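Local coordinates for protein proline dehydrogenase (Bradyrhizobium japonicum USDA 110, PDB 3HAZ) that couples two activities, flavin-dependent proline dehydrogenase and NAD-dependent 1-pyrroline-5-carboxylate dehydrogenase, and thereby probably oxidizes proline to glutamate, at residues Glu110-Thr114 with Ser922-Asp926; Gly74-Val79 with Leu456-Leu460; Arg514-Gly518 with Arg612-Asp616; Gly359-Tyr363 with Ile502-Cys506; Pro261-Asp265 with Thr297-Leu303. All blocks are in the same frame, centred on the assembly; numbering follows the deposited sequence.

Contact 1: Glu110-Thr114 with Ser922-Asp926; sequences ETKST and SRIDD
Arg923 lies over Glu110 and Thr114, one turn apart on a helix. It belongs to a beta-alpha-beta unit of the aldehyde dehydrogenase part: strand 917-921 ends just before Ser922, helix 925-934 follows, and the next parallel strand is 939-942. Ile924 holds the N-cap position of that helix, and Ser922 OG accepts from Ile924 N at 2.9 Å, an ST turn. Residues 110-114 are regular helix, and the nearest CA pair is Glu110 with Ile924 at 8.6 Å, so long side chains bridge the gap.

Arg923 has chi1 and chi2 t and chi3 p; Glu110 is extended, with chi1 and chi2 both t. Their salt bridge joins Arg923 NE to Glu110 OE2 at 3.0 Å. A weak companion runs from Arg923 NH1 to Glu110 OE2 at 3.3 Å. Glu110 OE2 is also bonded to Thr141. Next to the salt bridge, the m rotamer of Ile924 places CG1 3.7 Å from Glu110 OE1 and CD1 3.9 Å from Thr111 OG1, a hydroxyl whose main partner is Ile107 O. This buried link thus ties helix 106-115, in the region matching the DNA-binding domain of proline dehydrogenase, to the aldehyde dehydrogenase module. Thr114 OG1 donates to Glu110 O at 2.7 Å and weakly accepts from Arg923 NH1 at 3.0 Å.

Contact 2: Gly74-Val79 with Leu456-Leu460; sequences GLALMV and LVRRL. With SO4 (sulfate ion), chain K.
A leucine methyl lies against bare backbone here: Leu460 CD1 comes within 3.4 Å of Leu75 N and 4.1 Å of Gly74 C. Both segments are helical. Their axes pass 10.6 Å apart at a crossing angle of 134°, and the closest CA pair is Leu75 with Leu456, 6.9 Å apart.

The side chains that meet are all apolar. Leu75, with chi1 t, sets CD1 3.6 Å from Val457 CG2 and CB 3.5 Å from Leu460 CD1. Met78, chi1 m, chi2 t and chi3 p, extends between two leucines, its CE 3.6 Å from Leu456 CD2 and its SD 3.8 Å from Leu460 CD2. Arg458, which takes no part in the packing, pairs with Glu199 and donates from NH1 to O3 of a sulfate, probably from the crystallisation liquor, at 3.1 Å.

Helix 452-463 of the proline dehydrogenase barrel, following strand 440-448, is thereby docked on helix 71-85 of the region matching its DNA-binding domain, with helix 60-66 touching both Met78 and Leu460, and helices 140-149 and 151-168 covering Leu77.

Contact 3: Arg514-Gly518 with Arg612-Asp616; sequences RNSRG and REAAD
Two residues one helical turn apart, Arg612 and Asp616, bind the polar groups of an irregular, largely extended segment whose Ser516 lies with its CA 5.5 Å from that of Arg612. Ser516, chi1 p, works in both directions: its OG donates to Asp616 OD1 at 2.7 Å and accepts from Arg612 NE at 3.0 Å. Asp616 OD1 further receives a weak bond from Ser516 N at 3.4 Å and one from a water that also donates to Arg514 O; OD2 is served by a second water, shared with Asn515 OD1.

Here the long connection between helices 487-491 and 524-536 lies on helix 604-629 of the aldehyde dehydrogenase fold. Arg612, with chi1 m, chi2 t and chi3 p, places NH2 where it donates weakly to Asn515 OD1 (3.3 Å) and to Ser516 O (3.2 Å), and more closely to a third water at 2.7 Å. That water accepts as well from Asn515 ND2, whose protein partner is Pro505 O, while Arg612 NH1 is taken by Glu357 O. Gly518 N lies over one face of the guanidinium, and Arg517 N is bonded to Glu586.

Contact 4: Gly359-Tyr363 with Ile502-Cys506; sequences GLDGY and IPLPC
The Pro505 ring, C-gamma exo, is the bump that fills this contact; its hollow is the bend Gly359-Tyr363. Gly359 CA lies 3.9 Å from Pro505 CB, Leu360 O lies 3.2 Å from Pro505 CG, and Tyr363 CZ closes the far wall 4.0 Å from Pro505 CD. The segments run in opposite senses, Gly359 facing Pro505 (CA atoms 5.1 Å apart) and Gly362 facing Leu504 (5.7 Å). Tyr363, chi1 m, extends across the other segment: its OH donates to Pro503 O at 2.5 Å, and Ile502 CG2 sits 3.9 Å from CZ. Leu504 CD2 lies 4.3 Å from Tyr363 CE1. A water bridges the backbones, donating to Leu360 O at 2.9 Å and accepting from Cys506 N at 2.8 Å.

Gly359, at phi 53°, closes helix 348-357 with a Schellman motif, and the linker proline is seated on this helix end of the FAD-binding barrel, Ile502 touching the FAD-binding Trp348 and Thr367.

Contact 5: Pro261-Asp265 with Thr297-Leu303; sequences PQLLD and TLADPSL
This is a contact between consecutive helices on the outside of the FAD-binding TIM barrel: the middle of helix 252-272 meets the C-terminal end of helix 287-298 and the turn that leaves it. Strand 276-279 lies between the two helices in sequence, so they are successive units of the repeating beta-alpha pattern. Residues 261-265 are helical, with a kink at Pro261, whose nitrogen makes no bond to the preceding turn. The other segment is helical at Thr297 and Leu298, opens at Asp300 (psi 125°) and tightens into a 3-10 turn over Pro301-Leu303. The nearest CA atoms, those of Leu264 and Thr297, are 5.6 Å apart.

Leu264 buries the most surface of the contact. With chi1 t and chi2 p, it reaches past Thr297 CG2, which lies 3.8 Å from Leu264 CA, and sets CD1 3.9 Å from Leu303 CD1 and 3.6 Å from Ser302 OG. Its CD2 comes within 3.0 Å of Asp300 OD2, a tight approach. The preceding residue, Leu263, sets CD2 3.5 Å from Thr297 OG1, a hydroxyl bonded to Val293 O.

Asp300 OD1 accepts from Ser302 N at 2.8 Å, an Asx turn, and from Ser302 OG at 2.6 Å; Gln268 also bonds that hydroxyl. With Asp300 OD1 and the Ser302 hydroxyl so bonded, Leu264 is joined to the turn by apolar and close nonbonded contact.

How the contacts relate
The contacts form two touching pairs and one outlier. Contacts 1 and 2 meet at helix 71-85, which carries one side of contact 2 and packs against contact 1; their centres are 13 Å apart and their segments cross along the chain. Contacts 3 and 4, also with centres 13 Å apart, come in series along one linker: Gly518 N lies 2.8 Å from Gly359 O and Asn515 ND2 lies 3.0 Å from Pro505 O, both probable hydrogen bonds. Contact 5, internal to the barrel, has its centre about 35 to 43 Å from the others. The barrel thus reaches the aldehyde dehydrogenase part by two routes: N-terminal helices (contact 2, then 1) and linker (contact 4, then 3).

Contact 1: Glu110-Thr114 with Ser922-Asp926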
# COMPACT_ATOMS: atom_id res chain seq x y z
N GLU A 110 17.56 34.80 31.64
CA GLU A 110 16.22 34.79 31.07
C GLU A 110 15.18 35.25 32.10
O GLU A 110 14.28 36.02 31.79
CB GLU A 110 15.85 33.39 30.55
CG GLU A 110 14.49 33.34 29.86
CD GLU A 110 14.19 32.01 29.18
OE1 GLU A 110 14.93 31.03 29.40
OE2 GLU A 110 13.20 31.95 28.42
N THR A 111 15.32 34.75 33.32
CA THR A 111 14.38 35.10 34.40
C THR A 111 14.48 36.57 34.79
O THR A 111 13.46 37.28 34.85
CB THR A 111 14.59 34.20 35.63
OG1 THR A 111 14.40 32.83 35.24
CG2 THR A 111 13.59 34.54 36.74
N LYS A 112 15.70 37.05 35.02
CA LYS A 112 15.91 38.44 35.42
C LYS A 112 15.46 39.43 34.34
O LYS A 112 14.77 40.41 34.64
CB LYS A 112 17.38 38.71 35.80
CG LYS A 112 17.78 38.16 37.17
CD LYS A 112 16.93 38.77 38.28
CE LYS A 112 17.38 38.29 39.65
NZ LYS A 112 16.75 39.06 40.75
N SER A 113 15.85 39.18 33.09
CA SER A 113 15.49 40.10 32.01
C SER A 113 13.98 40.19 31.82
O SER A 113 13.46 41.26 31.51
CB SER A 113 16.16 39.70 30.69
OG SER A 113 15.80 38.37 30.31
N THR A 114 13.27 39.08 32.03
CA THR A 114 11.82 39.09 31.90
C THR A 114 11.15 39.78 33.10
O THR A 114 10.20 40.55 32.93
CB THR A 114 11.23 37.66 31.70
OG1 THR A 114 11.99 36.95 30.70
CG2 THR A 114 9.78 37.75 31.26
N SER A 922 5.39 29.16 32.76
CA SER A 922 6.80 29.41 32.52
C SER A 922 7.10 29.36 31.04
O SER A 922 6.48 28.60 30.29
CB SER A 922 7.66 28.37 33.22
OG SER A 922 9.04 28.54 32.89
N ARG A 923 8.06 30.18 30.63
CA ARG A 923 8.56 30.18 29.26
C ARG A 923 9.60 29.06 29.12
O ARG A 923 9.88 28.60 28.02
CB ARG A 923 9.20 31.54 28.94
CG ARG A 923 9.36 31.86 27.46
CD ARG A 923 9.60 33.36 27.26
NE ARG A 923 10.96 33.74 27.61
CZ ARG A 923 11.32 34.94 28.05
NH1 ARG A 923 12.59 35.18 28.34
NH2 ARG A 923 10.42 35.90 28.22
N ILE A 924 10.15 28.63 30.25
CA ILE A 924 11.34 27.78 30.27
C ILE A 924 11.06 26.28 30.18
O ILE A 924 10.73 25.63 31.18
CB ILE A 924 12.20 28.09 31.51
CG1 ILE A 924 12.38 29.60 31.66
CG2 ILE A 924 13.54 27.37 31.43
CD1 ILE A 924 13.23 30.02 32.86
N ASP A 925 11.20 25.72 28.99
CA ASP A 925 10.97 24.29 28.77
C ASP A 925 11.69 23.40 29.77
O ASP A 925 11.11 22.44 30.26
CB ASP A 925 11.33 23.89 27.34
CG ASP A 925 10.32 24.40 26.32
OD1 ASP A 925 9.17 24.70 26.71
OD2 ASP A 925 10.66 24.49 25.13
N ASP A 926 12.95 23.70 30.08
CA ASP A 926 13.70 22.86 31.03
C ASP A 926 13.10 22.90 32.44
O ASP A 926 13.13 21.90 33.16
CB ASP A 926 15.18 23.24 31.06
CG ASP A 926 15.90 22.89 29.76
OD1 ASP A 926 15.83 21.71 29.35
OD2 ASP A 926 16.53 23.78 29.14
O HOH W 1 14.62 36.63 28.38

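Contact 2: Gly74-Val79 with Leu456-Leu460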
# COMPACT_ATOMS: atom_id res chain seq x y z
N GLY A 74 13.16 34.09 19.70
CA GLY A 74 13.11 35.48 19.29
C GLY A 74 12.62 36.34 20.44
O GLY A 74 13.18 37.39 20.72
N LEU A 75 11.56 35.88 21.10
CA LEU A 75 10.98 36.63 22.21
C LEU A 75 11.98 36.80 23.34
O LEU A 75 12.14 37.90 23.88
CB LEU A 75 9.70 35.96 22.72
CG LEU A 75 8.96 36.79 23.79
CD1 LEU A 75 7.45 36.72 23.60
CD2 LEU A 75 9.36 36.36 25.19
N ALA A 76 12.66 35.72 23.70
CA ALA A 76 13.61 35.76 24.82
C ALA A 76 14.77 36.73 24.54
O ALA A 76 15.22 37.43 25.44
CB ALA A 76 14.13 34.37 25.15
N LEU A 77 15.23 36.76 23.30
CA LEU A 77 16.37 37.62 22.96
C LEU A 77 15.95 39.09 22.90
O LEU A 77 16.72 39.97 23.29
CB LEU A 77 17.02 37.17 21.65
CG LEU A 77 17.67 35.79 21.69
CD1 LEU A 77 18.35 35.48 20.37
CD2 LEU A 77 18.65 35.66 22.84
N MET A 78 14.74 39.34 22.44
CA MET A 78 14.20 40.70 22.40
C MET A 78 13.97 41.26 23.80
O MET A 78 14.16 42.45 24.05
CB MET A 78 12.91 40.74 21.58
CG MET A 78 13.13 40.51 20.08
SD MET A 78 11.59 40.46 19.14
CE MET A 78 11.34 42.21 18.80
N VAL A 79 13.56 40.39 24.71
CA VAL A 79 13.38 40.77 26.10
C VAL A 79 14.73 41.08 26.73
O VAL A 79 14.89 42.10 27.41
CB VAL A 79 12.67 39.66 26.91
CG1 VAL A 79 12.78 39.92 28.42
CG2 VAL A 79 11.22 39.55 26.48
N LEU A 456 4.64 41.68 22.15
CA LEU A 456 5.70 41.01 21.41
C LEU A 456 5.25 39.66 20.86
O LEU A 456 5.55 39.32 19.71
CB LEU A 456 6.94 40.81 22.28
CG LEU A 456 7.98 41.92 22.21
CD1 LEU A 456 9.19 41.55 23.04
CD2 LEU A 456 8.38 42.18 20.76
N VAL A 457 4.53 38.91 21.69
CA VAL A 457 4.01 37.60 21.33
C VAL A 457 3.20 37.66 20.04
O VAL A 457 3.51 36.97 19.07
CB VAL A 457 3.09 37.05 22.44
CG1 VAL A 457 2.36 35.80 21.96
CG2 VAL A 457 3.89 36.76 23.69
N ARG A 458 2.17 38.50 20.04
CA ARG A 458 1.32 38.64 18.87
C ARG A 458 2.16 39.01 17.66
O ARG A 458 2.02 38.42 16.59
CB ARG A 458 0.23 39.67 19.14
CG ARG A 458 -1.01 39.51 18.28
CD ARG A 458 -2.28 39.85 19.04
NE ARG A 458 -2.08 40.95 19.99
CZ ARG A 458 -1.84 42.20 19.64
NH1 ARG A 458 -1.76 42.53 18.36
NH2 ARG A 458 -1.68 43.14 20.57
N ARG A 459 3.08 39.96 17.84
CA ARG A 459 3.94 40.42 16.76
C ARG A 459 4.79 39.30 16.16
O ARG A 459 4.98 39.24 14.94
CB ARG A 459 4.85 41.55 17.27
CG ARG A 459 5.93 41.99 16.29
CD ARG A 459 5.38 42.99 15.28
NE ARG A 459 6.46 43.74 14.65
CZ ARG A 459 6.85 44.96 15.01
NH1 ARG A 459 6.23 45.59 16.00
NH2 ARG A 459 7.85 45.56 14.38
N LEU A 460 5.32 38.44 17.02
CA LEU A 460 6.25 37.39 16.58
C LEU A 460 5.54 36.24 15.86
O LEU A 460 6.14 35.58 15.01
CB LEU A 460 7.03 36.84 17.77
CG LEU A 460 8.04 37.79 18.43
CD1 LEU A 460 8.72 37.11 19.60
CD2 LEU A 460 9.06 38.25 17.41
S SO4 K . -2.33 44.89 16.24
O1 SO4 K . -2.02 45.48 14.94
O2 SO4 K . -2.20 43.44 16.13
O3 SO4 K . -1.40 45.39 17.25
O4 SO4 K . -3.70 45.24 16.63

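Contact 3: Arg514-Gly518 with Arg612-Asp616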
# COMPACT_ATOMS: atom_id res chain seq x y z
N ARG A 514 -18.62 12.06 17.36
CA ARG A 514 -19.02 13.45 17.18
C ARG A 514 -18.68 14.27 18.42
O ARG A 514 -18.53 13.74 19.53
CB ARG A 514 -20.51 13.58 16.84
CG ARG A 514 -21.34 12.37 17.21
CD ARG A 514 -21.83 11.65 15.96
NE ARG A 514 -23.19 12.07 15.60
CZ ARG A 514 -23.81 11.69 14.49
NH1 ARG A 514 -25.05 12.12 14.24
NH2 ARG A 514 -23.21 10.89 13.62
N ASN A 515 -18.54 15.58 18.23
CA ASN A 515 -18.24 16.50 19.31
C ASN A 515 -19.55 17.14 19.74
O ASN A 515 -20.46 17.32 18.92
CB ASN A 515 -17.27 17.57 18.82
CG ASN A 515 -16.65 18.37 19.95
OD1 ASN A 515 -16.88 18.09 21.13
ND2 ASN A 515 -15.84 19.35 19.59
N SER A 516 -19.68 17.47 21.02
CA SER A 516 -20.88 18.16 21.48
C SER A 516 -20.88 19.60 20.97
O SER A 516 -19.83 20.14 20.62
CB SER A 516 -20.97 18.14 23.01
OG SER A 516 -19.73 18.49 23.59
N ARG A 517 -22.05 20.21 20.92
CA ARG A 517 -22.17 21.58 20.43
C ARG A 517 -22.11 22.60 21.56
O ARG A 517 -22.65 22.38 22.64
CB ARG A 517 -23.48 21.78 19.67
CG ARG A 517 -23.52 21.12 18.30
CD ARG A 517 -24.81 21.52 17.58
NE ARG A 517 -25.05 22.96 17.70
CZ ARG A 517 -26.25 23.53 17.61
NH1 ARG A 517 -26.38 24.85 17.73
NH2 ARG A 517 -27.33 22.78 17.41
N GLY A 518 -21.45 23.73 21.29
CA GLY A 518 -21.39 24.83 22.23
C GLY A 518 -22.11 26.05 21.69
O GLY A 518 -22.86 25.95 20.72
N ARG A 612 -22.36 19.67 27.84
CA ARG A 612 -21.46 19.15 26.81
C ARG A 612 -20.67 17.94 27.31
O ARG A 612 -20.58 16.92 26.62
CB ARG A 612 -20.50 20.24 26.30
CG ARG A 612 -21.13 21.29 25.39
CD ARG A 612 -20.07 22.17 24.74
NE ARG A 612 -19.25 21.43 23.78
CZ ARG A 612 -18.05 21.81 23.37
NH1 ARG A 612 -17.51 22.94 23.82
NH2 ARG A 612 -17.37 21.07 22.50
N GLU A 613 -20.10 18.06 28.50
CA GLU A 613 -19.29 17.00 29.10
C GLU A 613 -20.09 15.70 29.27
O GLU A 613 -19.58 14.60 29.04
CB GLU A 613 -18.75 17.46 30.45
CG GLU A 613 -17.78 16.50 31.11
CD GLU A 613 -17.32 16.97 32.48
OE1 GLU A 613 -17.71 18.09 32.87
OE2 GLU A 613 -16.58 16.23 33.16
N ALA A 614 -21.34 15.83 29.71
CA ALA A 614 -22.21 14.68 29.89
C ALA A 614 -22.39 13.93 28.58
O ALA A 614 -22.25 12.71 28.53
CB ALA A 614 -23.58 15.11 30.46
N ALA A 615 -22.69 14.67 27.51
CA ALA A 615 -22.86 14.07 26.19
C ALA A 615 -21.54 13.51 25.66
O ALA A 615 -21.53 12.47 25.00
CB ALA A 615 -23.43 15.08 25.20
N ASP A 616 -20.44 14.19 25.94
CA ASP A 616 -19.12 13.69 25.55
C ASP A 616 -18.82 12.35 26.24
O ASP A 616 -18.27 11.43 25.63
CB ASP A 616 -18.02 14.71 25.88
CG ASP A 616 -18.08 15.97 25.01
OD1 ASP A 616 -18.76 15.97 23.96
OD2 ASP A 616 -17.42 16.97 25.37
O HOH W 2 -19.52 14.05 22.18
O HOH W 3 -15.65 18.04 23.66
O HOH W 4 -14.90 21.14 21.45

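Contact 4: Gly359-Tyr363 with Ile502-Cys506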
# COMPACT_ATOMS: atom_id res chain seq x y z
N GLY A 359 -16.76 24.48 20.61
CA GLY A 359 -17.65 23.63 19.82
C GLY A 359 -18.64 24.42 18.99
O GLY A 359 -19.83 24.13 18.99
N LEU A 360 -18.14 25.44 18.29
CA LEU A 360 -19.00 26.31 17.48
C LEU A 360 -19.40 25.62 16.19
O LEU A 360 -18.79 24.62 15.80
CB LEU A 360 -18.30 27.64 17.18
CG LEU A 360 -17.88 28.44 18.41
CD1 LEU A 360 -17.49 29.86 18.02
CD2 LEU A 360 -19.02 28.45 19.44
N ASP A 361 -20.40 26.15 15.50
CA ASP A 361 -20.85 25.53 14.26
C ASP A 361 -19.97 25.89 13.06
O ASP A 361 -20.26 25.50 11.93
CB ASP A 361 -22.34 25.82 13.98
CG ASP A 361 -22.61 27.27 13.65
OD1 ASP A 361 -21.65 28.03 13.38
OD2 ASP A 361 -23.80 27.66 13.66
N GLY A 362 -18.90 26.63 13.31
CA GLY A 362 -17.97 27.02 12.26
C GLY A 362 -16.99 28.08 12.73
O GLY A 362 -17.00 28.45 13.91
N TYR A 363 -16.16 28.57 11.81
CA TYR A 363 -15.15 29.58 12.11
C TYR A 363 -15.57 30.96 11.60
O TYR A 363 -16.08 31.09 10.49
CB TYR A 363 -13.81 29.20 11.47
CG TYR A 363 -13.29 27.86 11.93
CD1 TYR A 363 -13.38 26.73 11.12
CD2 TYR A 363 -12.71 27.72 13.19
CE1 TYR A 363 -12.91 25.49 11.56
CE2 TYR A 363 -12.23 26.50 13.63
CZ TYR A 363 -12.33 25.39 12.82
OH TYR A 363 -11.84 24.19 13.28
N ILE A 502 -8.34 21.50 8.12
CA ILE A 502 -8.85 22.05 9.37
C ILE A 502 -10.31 21.66 9.52
O ILE A 502 -11.18 22.21 8.83
CB ILE A 502 -8.71 23.59 9.43
CG1 ILE A 502 -7.24 24.00 9.33
CG2 ILE A 502 -9.30 24.13 10.73
CD1 ILE A 502 -7.04 25.52 9.34
N PRO A 503 -10.59 20.70 10.40
CA PRO A 503 -11.98 20.24 10.54
C PRO A 503 -12.82 21.27 11.27
O PRO A 503 -12.28 22.02 12.09
CB PRO A 503 -11.83 18.99 11.41
CG PRO A 503 -10.60 19.23 12.22
CD PRO A 503 -9.68 20.08 11.38
N LEU A 504 -14.11 21.32 10.97
CA LEU A 504 -15.05 22.10 11.76
C LEU A 504 -15.05 21.57 13.19
O LEU A 504 -14.76 20.40 13.42
CB LEU A 504 -16.46 21.97 11.18
CG LEU A 504 -16.64 22.46 9.75
CD1 LEU A 504 -18.02 22.08 9.24
CD2 LEU A 504 -16.43 23.97 9.69
N PRO A 505 -15.40 22.42 14.17
CA PRO A 505 -15.37 21.95 15.56
C PRO A 505 -16.19 20.68 15.79
O PRO A 505 -15.77 19.85 16.59
CB PRO A 505 -15.96 23.13 16.34
CG PRO A 505 -15.63 24.33 15.49
CD PRO A 505 -15.76 23.84 14.07
N CYS A 506 -17.32 20.52 15.12
CA CYS A 506 -18.15 19.33 15.35
C CYS A 506 -17.45 18.05 14.90
O CYS A 506 -17.82 16.96 15.34
CB CYS A 506 -19.51 19.46 14.65
SG CYS A 506 -19.39 19.55 12.84
O HOH W 5 -18.89 22.52 13.87

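Contact 5: Pro261-Asp265 with Thr297-Leu303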
# COMPACT_ATOMS: atom_id res chain seq x y z
N PRO A 261 -18.18 56.55 28.24
CA PRO A 261 -17.72 57.88 28.63
C PRO A 261 -16.21 57.98 28.59
O PRO A 261 -15.67 59.04 28.29
CB PRO A 261 -18.22 58.03 30.08
CG PRO A 261 -19.32 57.01 30.22
CD PRO A 261 -18.94 55.88 29.31
N GLN A 262 -15.53 56.88 28.89
CA GLN A 262 -14.07 56.85 28.84
C GLN A 262 -13.57 57.06 27.41
O GLN A 262 -12.70 57.90 27.17
CB GLN A 262 -13.54 55.53 29.40
CG GLN A 262 -14.16 55.14 30.73
CD GLN A 262 -13.56 55.86 31.92
OE1 GLN A 262 -12.97 56.94 31.78
NE2 GLN A 262 -13.71 55.27 33.10
N LEU A 263 -14.10 56.28 26.47
CA LEU A 263 -13.70 56.37 25.07
C LEU A 263 -14.07 57.74 24.50
O LEU A 263 -13.36 58.28 23.66
CB LEU A 263 -14.38 55.28 24.22
CG LEU A 263 -13.84 55.15 22.79
CD1 LEU A 263 -12.39 54.67 22.79
CD2 LEU A 263 -14.70 54.22 21.93
N LEU A 264 -15.19 58.28 24.96
CA LEU A 264 -15.62 59.61 24.53
C LEU A 264 -14.62 60.68 24.98
O LEU A 264 -14.24 61.54 24.20
CB LEU A 264 -17.02 59.92 25.07
CG LEU A 264 -17.55 61.31 24.70
CD1 LEU A 264 -17.47 61.54 23.20
CD2 LEU A 264 -18.98 61.50 25.20
N ASP A 265 -14.21 60.61 26.24
CA ASP A 265 -13.24 61.55 26.79
C ASP A 265 -11.96 61.55 25.95
O ASP A 265 -11.43 62.61 25.59
CB ASP A 265 -12.93 61.20 28.25
CG ASP A 265 -12.08 62.24 28.96
OD1 ASP A 265 -11.48 63.11 28.29
OD2 ASP A 265 -12.01 62.20 30.20
N THR A 297 -20.45 55.97 21.32
CA THR A 297 -19.46 57.01 21.44
C THR A 297 -19.59 58.01 20.30
O THR A 297 -19.63 59.22 20.52
CB THR A 297 -18.04 56.43 21.42
OG1 THR A 297 -17.93 55.45 22.47
CG2 THR A 297 -17.01 57.52 21.63
N LEU A 298 -19.67 57.49 19.07
CA LEU A 298 -19.70 58.34 17.89
C LEU A 298 -20.94 59.22 17.89
O LEU A 298 -20.93 60.31 17.33
CB LEU A 298 -19.67 57.48 16.61
CG LEU A 298 -19.76 58.25 15.29
CD1 LEU A 298 -18.50 59.08 15.06
CD2 LEU A 298 -20.00 57.31 14.11
N ALA A 299 -22.00 58.75 18.52
CA ALA A 299 -23.26 59.48 18.52
C ALA A 299 -23.21 60.78 19.33
O ALA A 299 -24.02 61.67 19.12
CB ALA A 299 -24.38 58.60 19.03
N ASP A 300 -22.25 60.89 20.24
CA ASP A 300 -22.17 62.07 21.10
C ASP A 300 -21.91 63.35 20.29
O ASP A 300 -20.95 63.43 19.54
CB ASP A 300 -21.10 61.90 22.17
CG ASP A 300 -21.18 62.97 23.25
OD1 ASP A 300 -20.79 64.12 22.98
OD2 ASP A 300 -21.63 62.66 24.37
N PRO A 301 -22.78 64.35 20.47
CA PRO A 301 -22.72 65.61 19.72
C PRO A 301 -21.36 66.30 19.81
O PRO A 301 -21.02 67.08 18.93
CB PRO A 301 -23.79 66.48 20.41
CG PRO A 301 -24.74 65.49 21.02
CD PRO A 301 -23.90 64.32 21.43
N SER A 302 -20.61 66.01 20.87
CA SER A 302 -19.30 66.62 21.07
C SER A 302 -18.28 66.23 20.00
O SER A 302 -17.23 66.85 19.87
CB SER A 302 -18.74 66.28 22.46
OG SER A 302 -18.32 64.92 22.52
N LEU A 303 -18.60 65.19 19.22
CA LEU A 303 -17.67 64.73 18.18
C LEU A 303 -17.99 65.29 16.79
O LEU A 303 -17.32 64.97 15.81
CB LEU A 303 -17.58 63.20 18.18
CG LEU A 303 -17.06 62.60 19.49
CD1 LEU A 303 -16.86 61.09 19.40
CD2 LEU A 303 -15.76 63.29 19.91